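Local coordinates for protein butyrophilin subfamily 1 member A1 (PDB 4HH8) that may act as a membrane receptor in the secretion of milk-fat droplets and probably inhibits the proliferation of activated T cells, at residues E73-E76 and Y77-R80. The protein carries 1 engineered substitution. Numbering follows the deposited sequence.
Sequences EMAE and YRGR
The ring of Tyr77 has the backbone O of Glu76 over one face and the selenium of Met74, a selenomethionine here, at its edge, a Met-aromatic contact (SE to CD2 3.9 Å). OE1 of Glu76 comes in obliquely beyond the rim of the ring, on the same side as that carbonyl, 3.4 Å from CE2 of Tyr77, its carboxylate turned 24° from the ring plane. Over one face of the Arg78 guanidinium lies CA of Ala75, nearer its border than its middle, and NE of Arg78 is hydrogen-bonded to the backbone O of Glu70. The guanidinium of Arg80 meets O of Glu76 at its edge, in a weak but nearly straight bond from NH1 (3.3 Å, 179°); a turn in the chain at chi3 (-62°) swings NH1 back to that carbonyl. The loop leads into strand 81-85 of the membrane-distal V-set domain, where NH2 of Arg80 forms a salt bridge with Asp104, as in the Arg-Asp pair common in V domains. Two backbone N-H groups share one acceptor where the chain turns: O of Met74 accepts from N of Arg78, in the carbonyl plane, and from N of Tyr77, above it, both at 3.0 Å. A type II turn follows from Tyr77 to Arg80, Gly79 third.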
loop_
_atom_site.group_PDB
_atom_site.type_symbol
_atom_site.label_atom_id
_atom_site.label_comp_id
_atom_site.label_asym_id
_atom_site.label_seq_id
_atom_site.Cartn_x
_atom_site.Cartn_y
_atom_site.Cartn_z
ATOM N N GLU A 73 1.118 -19.778 13.590
ATOM C CA GLU A 73 1.122 -18.467 12.932
ATOM C C GLU A 73 2.414 -17.698 13.215
ATOM O O GLU A 73 2.913 -17.705 14.352
ATOM C CB GLU A 73 -0.074 -17.652 13.411
ATOM C CG GLU A 73 -1.406 -18.330 13.080
ATOM C CD GLU A 73 -2.634 -17.534 13.519
ATOM O OE1 GLU A 73 -2.535 -16.719 14.449
ATOM O OE2 GLU A 73 -3.717 -17.724 12.922
HETATM N N MSE A 74 2.955 -17.032 12.200
HETATM C CA MSE A 74 4.073 -16.089 12.387
HETATM C C MSE A 74 3.789 -15.180 13.559
HETATM O O MSE A 74 2.653 -14.693 13.721
HETATM C CB MSE A 74 4.292 -15.230 11.154
HETATM C CG MSE A 74 4.895 -15.954 9.977
HETATM SE SE MSE A 74 4.740 -14.892 8.313
HETATM C CE MSE A 74 3.537 -15.972 7.339
ATOM N N ALA A 75 4.825 -14.950 14.373
ATOM C CA ALA A 75 4.712 -14.110 15.587
ATOM C C ALA A 75 4.316 -12.659 15.309
ATOM O O ALA A 75 3.617 -12.039 16.113
ATOM C CB ALA A 75 5.986 -14.177 16.433
ATOM N N GLU A 76 4.768 -12.130 14.178
ATOM C CA GLU A 76 4.401 -10.786 13.724
ATOM C C GLU A 76 2.981 -10.680 13.143
ATOM O O GLU A 76 2.512 -9.575 12.839
ATOM C CB GLU A 76 5.373 -10.354 12.651
ATOM C CG GLU A 76 5.885 -11.526 11.833
ATOM C CD GLU A 76 6.503 -11.083 10.537
ATOM O OE1 GLU A 76 5.753 -10.446 9.750
ATOM O OE2 GLU A 76 7.715 -11.376 10.311
ATOM N N TYR A 77 2.303 -11.812 12.958
ATOM C CA TYR A 77 0.887 -11.751 12.625
ATOM C C TYR A 77 -0.027 -12.076 13.780
ATOM O O TYR A 77 -1.143 -11.606 13.823
ATOM C CB TYR A 77 0.583 -12.552 11.357
ATOM C CG TYR A 77 1.090 -11.798 10.148
ATOM C CD1 TYR A 77 0.412 -10.669 9.690
ATOM C CD2 TYR A 77 2.282 -12.163 9.509
ATOM C CE1 TYR A 77 0.886 -9.944 8.604
ATOM C CE2 TYR A 77 2.771 -11.445 8.437
ATOM C CZ TYR A 77 2.075 -10.340 7.979
ATOM O OH TYR A 77 2.519 -9.624 6.897
ATOM N N ARG A 78 0.468 -12.831 14.747
ATOM C CA ARG A 78 -0.326 -13.250 15.895
ATOM C C ARG A 78 -0.942 -12.100 16.591
ATOM O O ARG A 78 -0.262 -11.131 16.880
ATOM C CB ARG A 78 0.551 -13.937 16.925
ATOM C CG ARG A 78 0.442 -15.423 16.949
ATOM C CD ARG A 78 1.449 -15.900 17.964
ATOM N NE ARG A 78 2.130 -17.096 17.501
ATOM C CZ ARG A 78 3.379 -17.418 17.829
ATOM N NH1 ARG A 78 4.099 -16.598 18.603
ATOM N NH2 ARG A 78 3.911 -18.552 17.364
ATOM N N GLY A 79 -2.226 -12.214 16.903
ATOM C CA GLY A 79 -2.897 -11.151 17.634
ATOM C C GLY A 79 -3.382 -9.979 16.774
ATOM O O GLY A 79 -4.055 -9.090 17.289
ATOM N N ARG A 80 -3.060 -9.970 15.474
ATOM C CA ARG A 80 -3.611 -8.935 14.569
ATOM C C ARG A 80 -4.363 -9.546 13.371
ATOM O O ARG A 80 -4.770 -8.829 12.464
ATOM C CB ARG A 80 -2.506 -7.949 14.121
ATOM C CG ARG A 80 -1.219 -8.600 13.612
ATOM C CD ARG A 80 -0.015 -7.606 13.436
ATOM N NE ARG A 80 -0.326 -6.598 12.444
ATOM C CZ ARG A 80 0.213 -6.490 11.234
ATOM N NH1 ARG A 80 1.218 -7.271 10.818
ATOM N NH2 ARG A 80 -0.235 -5.523 10.455
#